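V-type ATP synthase alpha chain (Nanoarchaeum equitans Kin4-M, PDB 5BN3) is probably the nucleotide-binding A subunit of an archaeal rotary complex of the V/A type, and binds ADP and magnesium ions. Local coordinates at residues P118-I132 and R143-I157. Sequence-based numbering, arbitrary orientation.
Sequences PKKKKGDTIKGGDII and RIIVPPNVEGKIEEI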
loop_
_atom_site.group_PDB
_atom_site.type_symbol
_atom_site.label_atom_id
_atom_site.label_comp_id
_atom_site.label_asym_id
_atom_site.label_seq_id
_atom_site.Cartn_x
_atom_site.Cartn_y
_atom_site.Cartn_z
ATOM N N PRO A 118 -50.768 -15.347 37.052
ATOM C CA PRO A 118 -51.113 -13.951 36.750
ATOM C C PRO A 118 -50.672 -12.984 37.846
ATOM O O PRO A 118 -50.587 -13.370 39.011
ATOM C CB PRO A 118 -52.644 -13.982 36.655
ATOM C CG PRO A 118 -53.048 -15.119 37.523
ATOM C CD PRO A 118 -51.961 -16.154 37.367
ATOM N N LYS A 119 -50.383 -11.745 37.464
ATOM C CA LYS A 119 -50.004 -10.720 38.426
ATOM C C LYS A 119 -50.972 -9.554 38.348
ATOM O O LYS A 119 -50.815 -8.551 39.042
ATOM C CB LYS A 119 -48.571 -10.246 38.174
ATOM C CG LYS A 119 -47.514 -11.267 38.554
ATOM C CD LYS A 119 -47.701 -11.721 39.995
ATOM C CE LYS A 119 -46.579 -12.644 40.443
ATOM N NZ LYS A 119 -46.716 -13.012 41.882
ATOM N N LYS A 120 -51.974 -9.700 37.490
ATOM C CA LYS A 120 -53.019 -8.699 37.354
ATOM C C LYS A 120 -54.376 -9.350 37.578
ATOM O O LYS A 120 -54.521 -10.567 37.435
ATOM C CB LYS A 120 -52.973 -8.067 35.965
ATOM C CG LYS A 120 -51.635 -7.467 35.578
ATOM C CD LYS A 120 -51.230 -6.329 36.500
ATOM C CE LYS A 120 -51.378 -4.981 35.812
ATOM N NZ LYS A 120 -50.339 -4.010 36.268
ATOM N N LYS A 121 -55.367 -8.540 37.936
ATOM C CA LYS A 121 -56.720 -9.038 38.129
ATOM C C LYS A 121 -57.627 -8.572 37.003
ATOM O O LYS A 121 -57.298 -7.635 36.275
ATOM C CB LYS A 121 -57.284 -8.560 39.469
ATOM C CG LYS A 121 -56.547 -9.096 40.681
ATOM C CD LYS A 121 -57.157 -8.565 41.969
ATOM C CE LYS A 121 -56.472 -9.146 43.195
ATOM N NZ LYS A 121 -57.076 -8.614 44.447
ATOM N N LYS A 122 -58.766 -9.241 36.863
ATOM C CA LYS A 122 -59.799 -8.824 35.929
ATOM C C LYS A 122 -60.246 -7.411 36.293
ATOM O O LYS A 122 -60.413 -7.094 37.472
ATOM C CB LYS A 122 -60.979 -9.794 36.017
ATOM C CG LYS A 122 -62.089 -9.576 35.006
ATOM C CD LYS A 122 -63.192 -10.602 35.230
ATOM C CE LYS A 122 -64.443 -10.270 34.440
ATOM N NZ LYS A 122 -65.595 -11.113 34.869
ATOM N N GLY A 123 -60.409 -6.555 35.290
ATOM C CA GLY A 123 -60.819 -5.184 35.536
ATOM C C GLY A 123 -59.657 -4.223 35.701
ATOM O O GLY A 123 -59.846 -3.007 35.685
ATOM N N ASP A 124 -58.454 -4.762 35.875
ATOM C CA ASP A 124 -57.258 -3.929 35.932
ATOM C C ASP A 124 -57.006 -3.292 34.571
ATOM O O ASP A 124 -57.285 -3.897 33.533
ATOM C CB ASP A 124 -56.039 -4.760 36.346
ATOM C CG ASP A 124 -56.002 -5.050 37.834
ATOM O OD1 ASP A 124 -57.008 -4.779 38.526
ATOM O OD2 ASP A 124 -54.966 -5.558 38.311
ATOM N N THR A 125 -56.492 -2.067 34.577
ATOM C CA THR A 125 -56.079 -1.418 33.339
ATOM C C THR A 125 -54.608 -1.741 33.091
ATOM O O THR A 125 -53.799 -1.733 34.022
ATOM C CB THR A 125 -56.289 0.108 33.394
ATOM O OG1 THR A 125 -57.616 0.392 33.853
ATOM C CG2 THR A 125 -56.098 0.725 32.018
ATOM N N ILE A 126 -54.267 -2.044 31.842
ATOM C CA ILE A 126 -52.904 -2.437 31.503
ATOM C C ILE A 126 -52.350 -1.556 30.382
ATOM O O ILE A 126 -53.096 -1.119 29.504
ATOM C CB ILE A 126 -52.834 -3.949 31.128
ATOM C CG1 ILE A 126 -51.456 -4.532 31.446
ATOM C CG2 ILE A 126 -53.222 -4.195 29.672
ATOM C CD1 ILE A 126 -51.354 -6.018 31.180
ATOM N N LYS A 127 -51.052 -1.264 30.435
ATOM C CA LYS A 127 -50.394 -0.519 29.362
ATOM C C LYS A 127 -49.207 -1.304 28.808
ATOM O O LYS A 127 -48.797 -2.306 29.392
ATOM C CB LYS A 127 -49.967 0.883 29.827
ATOM C CG LYS A 127 -49.143 0.909 31.105
ATOM C CD LYS A 127 -48.964 2.329 31.638
ATOM C CE LYS A 127 -47.642 2.943 31.195
ATOM N NZ LYS A 127 -47.468 4.325 31.726
ATOM N N GLY A 128 -48.675 -0.854 27.675
ATOM C CA GLY A 128 -47.605 -1.562 26.991
ATOM C C GLY A 128 -46.398 -1.860 27.860
ATOM O O GLY A 128 -45.923 -0.996 28.601
ATOM N N GLY A 129 -45.907 -3.092 27.781
ATOM C CA GLY A 129 -44.722 -3.481 28.522
ATOM C C GLY A 129 -44.981 -3.943 29.945
ATOM O O GLY A 129 -44.046 -4.349 30.640
ATOM N N ASP A 130 -46.236 -3.883 30.384
ATOM C CA ASP A 130 -46.587 -4.309 31.738
ATOM C C ASP A 130 -46.424 -5.816 31.929
ATOM O O ASP A 130 -46.658 -6.597 31.006
ATOM C CB ASP A 130 -48.024 -3.905 32.084
ATOM C CG ASP A 130 -48.160 -2.430 32.413
ATOM O OD1 ASP A 130 -47.137 -1.787 32.732
ATOM O OD2 ASP A 130 -49.298 -1.918 32.365
ATOM N N ILE A 131 -46.025 -6.218 33.133
ATOM C CA ILE A 131 -45.943 -7.630 33.482
ATOM C C ILE A 131 -47.333 -8.153 33.847
ATOM O O ILE A 131 -47.895 -7.775 34.877
ATOM C CB ILE A 131 -44.979 -7.859 34.665
ATOM C CG1 ILE A 131 -43.571 -7.377 34.303
ATOM C CG2 ILE A 131 -44.948 -9.326 35.053
ATOM C CD1 ILE A 131 -42.589 -7.437 35.456
ATOM N N ILE A 132 -47.885 -9.015 32.999
ATOM C CA ILE A 132 -49.230 -9.541 33.206
ATOM C C ILE A 132 -49.202 -10.810 34.060
ATOM O O ILE A 132 -50.218 -11.207 34.637
ATOM C CB ILE A 132 -49.950 -9.793 31.858
ATOM C CG1 ILE A 132 -51.461 -9.927 32.059
ATOM C CG2 ILE A 132 -49.374 -11.012 31.145
ATOM C CD1 ILE A 132 -52.241 -9.971 30.770
ATOM N N ARG A 143 -40.915 -13.286 32.965
ATOM C CA ARG A 143 -41.982 -12.312 33.118
ATOM C C ARG A 143 -42.694 -12.062 31.797
ATOM O O ARG A 143 -42.090 -11.612 30.821
ATOM C CB ARG A 143 -41.429 -11.017 33.718
ATOM C CG ARG A 143 -40.981 -11.199 35.165
ATOM C CD ARG A 143 -40.021 -10.121 35.627
ATOM N NE ARG A 143 -39.487 -10.422 36.955
ATOM C CZ ARG A 143 -38.474 -9.776 37.525
ATOM N NH1 ARG A 143 -37.870 -8.784 36.888
ATOM N NH2 ARG A 143 -38.061 -10.127 38.733
ATOM N N ILE A 144 -43.984 -12.382 31.769
ATOM C CA ILE A 144 -44.785 -12.195 30.568
ATOM C C ILE A 144 -45.161 -10.725 30.444
ATOM O O ILE A 144 -46.059 -10.242 31.134
ATOM C CB ILE A 144 -46.050 -13.073 30.588
ATOM C CG1 ILE A 144 -45.681 -14.518 30.935
ATOM C CG2 ILE A 144 -46.774 -13.006 29.248
ATOM C CD1 ILE A 144 -44.663 -15.146 29.987
ATOM N N ILE A 145 -44.450 -10.012 29.576
ATOM C CA ILE A 145 -44.724 -8.603 29.345
ATOM C C ILE A 145 -45.565 -8.440 28.086
ATOM O O ILE A 145 -45.242 -8.996 27.034
ATOM C CB ILE A 145 -43.422 -7.774 29.244
ATOM C CG1 ILE A 145 -42.445 -8.415 28.257
ATOM C CG2 ILE A 145 -42.765 -7.648 30.614
ATOM C CD1 ILE A 145 -41.204 -7.580 28.007
ATOM N N VAL A 146 -46.657 -7.694 28.208
ATOM C CA VAL A 146 -47.537 -7.447 27.076
ATOM C C VAL A 146 -46.810 -6.578 26.058
ATOM O O VAL A 146 -45.941 -5.787 26.433
ATOM C CB VAL A 146 -48.854 -6.777 27.525
ATOM C CG1 VAL A 146 -49.588 -7.667 28.509
ATOM C CG2 VAL A 146 -48.584 -5.425 28.151
ATOM N N PRO A 147 -47.140 -6.740 24.764
ATOM C CA PRO A 147 -46.474 -5.958 23.715
ATOM C C PRO A 147 -46.581 -4.459 23.973
ATOM O O PRO A 147 -47.564 -4.022 24.575
ATOM C CB PRO A 147 -47.263 -6.323 22.457
ATOM C CG PRO A 147 -47.811 -7.680 22.738
ATOM C CD PRO A 147 -48.116 -7.696 24.209
ATOM N N PRO A 148 -45.575 -3.682 23.536
ATOM C CA PRO A 148 -45.565 -2.230 23.745
ATOM C C PRO A 148 -46.814 -1.521 23.217
ATOM O O PRO A 148 -47.160 -0.453 23.726
ATOM C CB PRO A 148 -44.333 -1.777 22.955
ATOM C CG PRO A 148 -43.414 -2.948 23.005
ATOM C CD PRO A 148 -44.310 -4.164 22.951
ATOM N N ASN A 149 -47.481 -2.106 22.224
ATOM C CA ASN A 149 -48.646 -1.460 21.619
ATOM C C ASN A 149 -50.011 -1.823 22.216
ATOM O O ASN A 149 -51.025 -1.245 21.824
ATOM C CB ASN A 149 -48.657 -1.650 20.092
ATOM C CG ASN A 149 -48.893 -3.096 19.669
ATOM O OD1 ASN A 149 -49.159 -3.972 20.493
ATOM N ND2 ASN A 149 -48.808 -3.343 18.365
ATOM N N VAL A 150 -50.049 -2.770 23.151
ATOM C CA VAL A 150 -51.327 -3.119 23.774
ATOM C C VAL A 150 -51.592 -2.309 25.045
ATOM O O VAL A 150 -50.680 -2.012 25.822
ATOM C CB VAL A 150 -51.495 -4.646 24.023
ATOM C CG1 VAL A 150 -50.749 -5.447 22.971
ATOM C CG2 VAL A 150 -51.034 -5.030 25.410
ATOM N N GLU A 151 -52.856 -1.947 25.231
ATOM C CA GLU A 151 -53.268 -1.081 26.324
ATOM C C GLU A 151 -54.769 -1.245 26.522
ATOM O O GLU A 151 -55.497 -1.535 25.570
ATOM C CB GLU A 151 -52.935 0.378 25.990
ATOM C CG GLU A 151 -53.230 1.383 27.097
ATOM C CD GLU A 151 -53.053 2.821 26.641
ATOM O OE1 GLU A 151 -52.987 3.055 25.414
ATOM O OE2 GLU A 151 -52.982 3.721 27.506
ATOM N N GLY A 152 -55.235 -1.077 27.754
ATOM C CA GLY A 152 -56.657 -1.156 28.024
ATOM C C GLY A 152 -56.992 -1.950 29.268
ATOM O O GLY A 152 -56.125 -2.223 30.100
ATOM N N LYS A 153 -58.260 -2.324 29.391
ATOM C CA LYS A 153 -58.729 -3.031 30.571
ATOM C C LYS A 153 -58.701 -4.539 30.371
ATOM O O LYS A 153 -59.026 -5.046 29.295
ATOM C CB LYS A 153 -60.139 -2.570 30.942
ATOM C CG LYS A 153 -60.313 -2.301 32.424
ATOM C CD LYS A 153 -61.461 -1.340 32.680
ATOM C CE LYS A 153 -61.367 -0.751 34.075
ATOM N NZ LYS A 153 -62.446 0.234 34.343
ATOM N N ILE A 154 -58.299 -5.249 31.418
ATOM C CA ILE A 154 -58.293 -6.703 31.394
ATOM C C ILE A 154 -59.715 -7.223 31.544
ATOM O O ILE A 154 -60.295 -7.179 32.630
ATOM C CB ILE A 154 -57.399 -7.263 32.506
ATOM C CG1 ILE A 154 -55.964 -6.787 32.285
ATOM C CG2 ILE A 154 -57.456 -8.780 32.525
ATOM C CD1 ILE A 154 -55.030 -7.144 33.393
ATOM N N GLU A 155 -60.279 -7.699 30.438
ATOM C CA GLU A 155 -61.651 -8.185 30.420
ATOM C C GLU A 155 -61.694 -9.638 30.873
ATOM O O GLU A 155 -62.726 -10.130 31.332
ATOM C CB GLU A 155 -62.236 -8.042 29.011
ATOM C CG GLU A 155 -62.120 -6.635 28.437
ATOM C CD GLU A 155 -62.610 -6.538 27.003
ATOM O OE1 GLU A 155 -62.423 -7.510 26.241
ATOM O OE2 GLU A 155 -63.183 -5.489 26.640
ATOM N N GLU A 156 -60.554 -10.310 30.748
ATOM C CA GLU A 156 -60.430 -11.712 31.116
ATOM C C GLU A 156 -58.955 -12.046 31.313
ATOM O O GLU A 156 -58.114 -11.622 30.520
ATOM C CB GLU A 156 -61.006 -12.590 30.004
ATOM C CG GLU A 156 -61.801 -13.779 30.494
ATOM C CD GLU A 156 -63.195 -13.399 30.941
ATOM O OE1 GLU A 156 -63.814 -12.521 30.303
ATOM O OE2 GLU A 156 -63.677 -13.982 31.930
ATOM N N ILE A 157 -58.639 -12.786 32.370
ATOM C CA ILE A 157 -57.276 -13.281 32.563
ATOM C C ILE A 157 -57.275 -14.633 33.270
ATOM O O ILE A 157 -57.925 -14.812 34.302
ATOM C CB ILE A 157 -56.364 -12.258 33.295
ATOM C CG1 ILE A 157 -54.942 -12.815 33.437
ATOM C CG2 ILE A 157 -56.940 -11.875 34.650
ATOM C CD1 ILE A 157 -53.947 -11.825 34.003
#
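I126 and V146 meet end to end, CD1 of I126 lying 3.6 Å from CG1 of V146, as part of a small apolar cluster that includes I132, I144 and I157. I126 reaches there because its CG1 is anti to the backbone N (chi1 -152°) and its chain runs on extended to CD1. I132 also packs on V146, crossing it at about a right angle, its CB 4.0 Å from V146 CG1, while its CG2 rests against CG2 of I144. I132 also points its CG1 at CD1 of I157 (3.7 Å), and that same methyl touches CB of P118. I154 crosses K120 nearly perpendicularly; its CD1 stands 3.4 Å from K120 CB, tighter than ordinary van der Waals contact.

Backbone bonds fix this register. I126 and G152 form a hydrogen-bonded pair, and I154 N reaches D124 O at 2.7 Å. I132 N donates to I144 O in the second ladder; between I126 and I131 the register slips by two residues. Two type II turns, K121-D124 and K127-D130, carry the chain through. Each is braced by its aspartate: D130 OD2 accepts K127 N (2.7 Å) and D124 OD2 accepts K121 N (3.0 Å), both from above the carboxylate plane.

Both segments belong to the barrel-sandwich domain. The first ladder pairs strand 125-126 with strand 152-157, whose other neighbour in the sheet is the antiparallel strand 169-171; V171 of that strand touches I126. The second lies in hairpin 131-137/140-145, with F116 of strand 114-118 against I132 and I144.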